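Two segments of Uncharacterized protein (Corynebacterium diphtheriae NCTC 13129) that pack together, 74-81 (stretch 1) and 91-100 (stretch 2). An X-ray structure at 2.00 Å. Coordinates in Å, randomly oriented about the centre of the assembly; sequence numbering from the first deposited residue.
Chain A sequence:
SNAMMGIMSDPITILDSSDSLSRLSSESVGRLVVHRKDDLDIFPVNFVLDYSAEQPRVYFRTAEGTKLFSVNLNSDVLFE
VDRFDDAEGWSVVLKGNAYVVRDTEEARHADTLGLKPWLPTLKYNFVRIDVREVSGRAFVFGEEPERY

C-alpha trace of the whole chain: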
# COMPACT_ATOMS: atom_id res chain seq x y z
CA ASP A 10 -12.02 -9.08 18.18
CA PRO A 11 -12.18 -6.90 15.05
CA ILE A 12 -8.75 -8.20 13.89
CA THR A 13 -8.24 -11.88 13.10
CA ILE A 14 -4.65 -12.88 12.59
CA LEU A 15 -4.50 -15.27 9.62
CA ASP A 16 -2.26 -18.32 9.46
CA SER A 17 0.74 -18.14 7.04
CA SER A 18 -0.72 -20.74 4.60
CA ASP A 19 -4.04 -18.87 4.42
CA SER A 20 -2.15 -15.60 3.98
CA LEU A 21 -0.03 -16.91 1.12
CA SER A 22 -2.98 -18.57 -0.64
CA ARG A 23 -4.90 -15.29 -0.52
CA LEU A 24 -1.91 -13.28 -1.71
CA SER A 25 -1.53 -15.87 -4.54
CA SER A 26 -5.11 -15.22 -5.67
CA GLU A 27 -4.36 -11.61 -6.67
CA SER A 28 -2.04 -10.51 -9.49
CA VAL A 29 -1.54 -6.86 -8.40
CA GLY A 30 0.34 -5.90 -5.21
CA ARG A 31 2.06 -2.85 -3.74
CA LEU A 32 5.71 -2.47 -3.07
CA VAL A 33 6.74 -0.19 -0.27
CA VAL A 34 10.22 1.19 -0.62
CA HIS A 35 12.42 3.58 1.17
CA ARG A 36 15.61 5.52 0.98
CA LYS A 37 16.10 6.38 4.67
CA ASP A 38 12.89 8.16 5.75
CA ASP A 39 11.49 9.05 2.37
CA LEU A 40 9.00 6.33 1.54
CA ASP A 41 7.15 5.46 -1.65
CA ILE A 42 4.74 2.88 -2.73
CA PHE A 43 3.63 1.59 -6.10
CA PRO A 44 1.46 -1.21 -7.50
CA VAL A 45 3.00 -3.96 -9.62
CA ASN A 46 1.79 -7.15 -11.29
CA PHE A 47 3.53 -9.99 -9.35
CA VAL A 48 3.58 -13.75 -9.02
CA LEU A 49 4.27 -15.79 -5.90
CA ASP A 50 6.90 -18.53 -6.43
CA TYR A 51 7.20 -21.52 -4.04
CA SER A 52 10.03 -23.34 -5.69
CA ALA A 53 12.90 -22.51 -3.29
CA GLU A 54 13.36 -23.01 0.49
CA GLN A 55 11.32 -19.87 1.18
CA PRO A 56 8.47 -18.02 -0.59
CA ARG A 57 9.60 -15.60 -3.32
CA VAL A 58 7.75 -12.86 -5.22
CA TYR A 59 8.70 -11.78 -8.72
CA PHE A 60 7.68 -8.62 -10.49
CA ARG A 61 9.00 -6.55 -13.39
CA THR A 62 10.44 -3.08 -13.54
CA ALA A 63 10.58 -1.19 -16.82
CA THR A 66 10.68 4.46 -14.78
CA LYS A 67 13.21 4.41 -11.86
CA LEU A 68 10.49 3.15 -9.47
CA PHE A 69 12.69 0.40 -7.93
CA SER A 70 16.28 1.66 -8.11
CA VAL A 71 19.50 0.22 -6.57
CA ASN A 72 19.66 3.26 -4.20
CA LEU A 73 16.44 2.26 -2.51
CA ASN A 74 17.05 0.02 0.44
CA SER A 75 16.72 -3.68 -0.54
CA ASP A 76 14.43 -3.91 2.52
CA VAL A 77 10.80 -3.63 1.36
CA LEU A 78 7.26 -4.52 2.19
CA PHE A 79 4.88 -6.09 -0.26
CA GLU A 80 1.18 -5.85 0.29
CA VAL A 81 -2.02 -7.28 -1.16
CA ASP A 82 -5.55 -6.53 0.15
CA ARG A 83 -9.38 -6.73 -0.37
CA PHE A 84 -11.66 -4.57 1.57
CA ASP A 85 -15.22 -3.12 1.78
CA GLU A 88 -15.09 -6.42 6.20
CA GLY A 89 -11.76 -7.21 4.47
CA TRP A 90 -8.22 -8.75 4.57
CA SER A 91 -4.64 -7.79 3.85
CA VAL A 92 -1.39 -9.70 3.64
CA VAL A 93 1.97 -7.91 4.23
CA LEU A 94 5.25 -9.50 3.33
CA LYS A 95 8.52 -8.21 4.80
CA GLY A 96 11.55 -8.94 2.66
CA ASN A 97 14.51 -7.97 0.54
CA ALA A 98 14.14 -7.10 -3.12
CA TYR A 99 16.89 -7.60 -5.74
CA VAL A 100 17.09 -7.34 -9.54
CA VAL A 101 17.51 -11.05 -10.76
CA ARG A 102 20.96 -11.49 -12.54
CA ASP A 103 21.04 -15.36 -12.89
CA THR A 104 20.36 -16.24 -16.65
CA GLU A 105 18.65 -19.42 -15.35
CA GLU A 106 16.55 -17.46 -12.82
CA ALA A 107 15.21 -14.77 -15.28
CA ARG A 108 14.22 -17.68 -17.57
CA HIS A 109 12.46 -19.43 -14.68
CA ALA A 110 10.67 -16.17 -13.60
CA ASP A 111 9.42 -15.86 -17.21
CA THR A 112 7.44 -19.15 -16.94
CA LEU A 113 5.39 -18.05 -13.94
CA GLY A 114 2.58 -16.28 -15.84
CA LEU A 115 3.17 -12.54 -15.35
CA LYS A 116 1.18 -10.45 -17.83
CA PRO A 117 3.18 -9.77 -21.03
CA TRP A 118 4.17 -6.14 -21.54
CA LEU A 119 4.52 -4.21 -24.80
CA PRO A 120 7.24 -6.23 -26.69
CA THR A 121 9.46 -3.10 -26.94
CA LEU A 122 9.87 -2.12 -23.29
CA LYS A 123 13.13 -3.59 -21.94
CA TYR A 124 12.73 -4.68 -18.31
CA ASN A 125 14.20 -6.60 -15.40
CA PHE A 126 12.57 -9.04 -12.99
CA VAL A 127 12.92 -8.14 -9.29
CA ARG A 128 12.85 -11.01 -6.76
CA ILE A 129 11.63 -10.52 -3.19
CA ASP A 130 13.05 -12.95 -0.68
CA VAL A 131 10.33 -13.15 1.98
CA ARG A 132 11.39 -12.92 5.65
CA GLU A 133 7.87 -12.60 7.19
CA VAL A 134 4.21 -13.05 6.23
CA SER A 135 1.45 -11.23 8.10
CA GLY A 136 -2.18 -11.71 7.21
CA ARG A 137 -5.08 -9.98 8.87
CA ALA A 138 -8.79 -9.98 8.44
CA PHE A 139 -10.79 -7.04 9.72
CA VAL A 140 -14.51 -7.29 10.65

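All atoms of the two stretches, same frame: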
# COMPACT_ATOMS: atom_id res chain seq x y z
N ASN A 74 16.66 1.13 -0.38
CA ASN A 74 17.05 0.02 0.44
C ASN A 74 16.52 -1.30 -0.21
O ASN A 74 15.45 -1.31 -0.80
CB ASN A 74 16.42 0.27 1.78
CG ASN A 74 17.12 -0.42 2.89
OD1 ASN A 74 17.23 -1.62 2.90
ND2 ASN A 74 17.47 0.34 3.91
N SER A 75 17.26 -2.40 -0.08
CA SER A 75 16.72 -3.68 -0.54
C SER A 75 15.57 -4.15 0.36
O SER A 75 14.74 -4.98 -0.04
CB SER A 75 17.85 -4.74 -0.64
OG SER A 75 18.26 -5.15 0.68
N ASP A 76 15.45 -3.55 1.55
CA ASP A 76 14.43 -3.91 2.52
C ASP A 76 13.10 -3.24 2.13
O ASP A 76 13.02 -2.00 1.98
CB ASP A 76 14.89 -3.45 3.95
CG ASP A 76 13.88 -3.78 5.05
OD1 ASP A 76 13.28 -4.88 5.09
OD2 ASP A 76 13.75 -2.92 5.96
N VAL A 77 12.08 -4.07 1.94
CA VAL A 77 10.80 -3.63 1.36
C VAL A 77 9.65 -4.28 2.11
O VAL A 77 9.83 -5.25 2.88
CB VAL A 77 10.64 -4.01 -0.17
CG1 VAL A 77 11.66 -3.25 -1.05
CG2 VAL A 77 10.74 -5.54 -0.45
N LEU A 78 8.44 -3.76 1.88
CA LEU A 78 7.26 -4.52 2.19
C LEU A 78 6.54 -4.76 0.91
O LEU A 78 6.67 -3.96 -0.02
CB LEU A 78 6.27 -3.68 3.05
CG LEU A 78 6.70 -3.04 4.32
CD1 LEU A 78 5.47 -2.27 4.87
CD2 LEU A 78 7.23 -4.12 5.32
N PHE A 79 5.76 -5.81 0.87
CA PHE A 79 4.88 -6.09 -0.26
C PHE A 79 3.51 -6.43 0.28
O PHE A 79 3.36 -7.30 1.19
CB PHE A 79 5.46 -7.24 -1.14
CG PHE A 79 4.75 -7.38 -2.47
CD1 PHE A 79 5.04 -6.52 -3.51
CD2 PHE A 79 3.76 -8.34 -2.66
CE1 PHE A 79 4.36 -6.63 -4.73
CE2 PHE A 79 3.09 -8.44 -3.87
CZ PHE A 79 3.39 -7.58 -4.89
N GLU A 80 2.49 -5.77 -0.26
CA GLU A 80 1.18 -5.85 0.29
C GLU A 80 0.13 -6.14 -0.78
O GLU A 80 0.15 -5.59 -1.89
CB GLU A 80 0.80 -4.55 1.08
CG GLU A 80 -0.50 -4.66 1.92
CD GLU A 80 -1.72 -4.10 1.21
OE1 GLU A 80 -1.60 -3.67 0.01
OE2 GLU A 80 -2.75 -3.93 1.91
N VAL A 81 -0.80 -7.00 -0.39
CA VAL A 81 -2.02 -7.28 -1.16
C VAL A 81 -3.19 -7.11 -0.20
O VAL A 81 -3.08 -7.39 1.01
CB VAL A 81 -1.90 -8.71 -1.77
CG1 VAL A 81 -3.18 -9.12 -2.43
CG2 VAL A 81 -0.72 -8.83 -2.73
N SER A 91 -5.87 -8.22 4.48
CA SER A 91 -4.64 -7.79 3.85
C SER A 91 -3.55 -8.76 4.22
O SER A 91 -3.61 -9.35 5.29
CB SER A 91 -4.19 -6.41 4.36
OG SER A 91 -4.01 -6.46 5.77
N VAL A 92 -2.55 -8.88 3.36
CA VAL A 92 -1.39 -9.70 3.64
C VAL A 92 -0.19 -8.77 3.37
O VAL A 92 -0.18 -8.10 2.31
CB VAL A 92 -1.33 -10.92 2.72
CG1 VAL A 92 0.06 -11.70 2.88
CG2 VAL A 92 -2.55 -11.89 3.07
N VAL A 93 0.72 -8.71 4.33
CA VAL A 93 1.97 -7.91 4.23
C VAL A 93 3.15 -8.87 4.29
O VAL A 93 3.32 -9.65 5.29
CB VAL A 93 2.04 -6.88 5.35
CG1 VAL A 93 3.45 -6.07 5.37
CG2 VAL A 93 0.90 -5.95 5.29
N LEU A 94 3.99 -8.80 3.27
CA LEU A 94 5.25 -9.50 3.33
C LEU A 94 6.37 -8.52 3.69
O LEU A 94 6.42 -7.39 3.16
CB LEU A 94 5.51 -10.19 1.98
CG LEU A 94 4.41 -11.00 1.36
CD1 LEU A 94 4.98 -11.57 0.06
CD2 LEU A 94 3.97 -12.14 2.35
N LYS A 95 7.25 -8.92 4.62
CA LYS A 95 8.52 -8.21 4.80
C LYS A 95 9.60 -8.97 4.05
O LYS A 95 9.68 -10.19 4.17
CB LYS A 95 8.92 -8.17 6.25
CG LYS A 95 8.03 -7.27 7.10
CD LYS A 95 8.79 -6.91 8.38
CE LYS A 95 7.87 -6.34 9.48
NZ LYS A 95 7.19 -5.06 9.06
N GLY A 96 10.46 -8.25 3.31
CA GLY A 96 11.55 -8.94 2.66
C GLY A 96 12.61 -8.06 2.07
O GLY A 96 12.71 -6.88 2.43
N ASN A 97 13.45 -8.68 1.24
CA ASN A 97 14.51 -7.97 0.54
C ASN A 97 14.37 -8.17 -0.94
O ASN A 97 14.20 -9.34 -1.40
CB ASN A 97 15.89 -8.39 1.02
CG ASN A 97 16.13 -7.98 2.48
OD1 ASN A 97 15.71 -8.68 3.37
ND2 ASN A 97 16.81 -6.85 2.71
N ALA A 98 14.41 -7.05 -1.67
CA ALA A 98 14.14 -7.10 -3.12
C ALA A 98 15.46 -6.89 -3.88
O ALA A 98 16.24 -5.96 -3.55
CB ALA A 98 13.13 -6.03 -3.52
N TYR A 99 15.70 -7.73 -4.90
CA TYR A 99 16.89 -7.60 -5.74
C TYR A 99 16.52 -7.81 -7.19
O TYR A 99 15.71 -8.69 -7.48
CB TYR A 99 17.97 -8.66 -5.39
CG TYR A 99 18.16 -8.88 -3.90
CD1 TYR A 99 18.94 -7.98 -3.11
CD2 TYR A 99 17.56 -9.97 -3.27
CE1 TYR A 99 19.08 -8.20 -1.74
CE2 TYR A 99 17.71 -10.19 -1.89
CZ TYR A 99 18.50 -9.32 -1.15
OH TYR A 99 18.62 -9.56 0.19
N VAL A 100 17.14 -7.04 -8.09
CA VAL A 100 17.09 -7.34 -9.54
C VAL A 100 17.69 -8.74 -9.78
O VAL A 100 18.67 -9.08 -9.16
CB VAL A 100 17.82 -6.27 -10.36
CG1 VAL A 100 17.75 -6.61 -11.82
CG2 VAL A 100 17.19 -4.92 -10.14

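Antiparallel strands illustrate a general rule: the backbone fixes the register, and side-chain rotamers then decide how the residues so aligned fill the space between them. Here the strand directions differ by 161°, and the hydrogen-bonded pairs Val77–Gly96, Phe79–Leu94 and Val81–Val92 each exchange two backbone hydrogen bonds. Phe79 N donates to Leu94 O at 2.9 Å and Leu94 N returns a nearly linear bond to Phe79 O at 2.6 Å. The intervening pairs come closer, with CA atoms 4.5 Å apart in Glu80–Val93, and turn CA–H groups toward carbonyls, as where Leu78 CA lies 3.1 Å from Leu94 O.

Alternation sorts the side chains. Val77, Phe79, Val81, Leu94 and Val92 share one face. Phe79 adopts chi1 t, and the end of its ring leads away from the partner strand; its closest side-chain approach to Leu94 is CB to CB at 4.3 Å, while Leu94 CD1 still lies obliquely by the ring, 4.4 Å from Phe79 CD2. Val77, with chi1 m, reaches diagonally past its partner Gly96, which has no side chain, to place CG2 3.9 Å from Ala98 CB.

On the face of Leu78, Glu80, Val93 and Lys95, Leu78 is m,t, and the end of its side chain comes near the neighbouring strand, with CD2 3.7 Å from Lys95 CG and 4.3 Å from Val93 CG1. The aliphatic part of Lys95 thus serves as an apolar surface, while NZ is hydrogen-bonded elsewhere in the structure. Glu80 behaves similarly: its CG packs 3.9 Å from Val93 CG2.

Beyond the Asp76–Asn97 pair the backbone pattern continues, with Ser75 O accepting from Ala98 N at 2.7 Å, and a side-chain bond joins it: with chi1 p, Ser75 OG accepts from Asn97 ND2 at 3.0 Å. Asn74 OD1 accepts from Asp76 N at 3.0 Å, satisfying an amide that Asn97 does not engage.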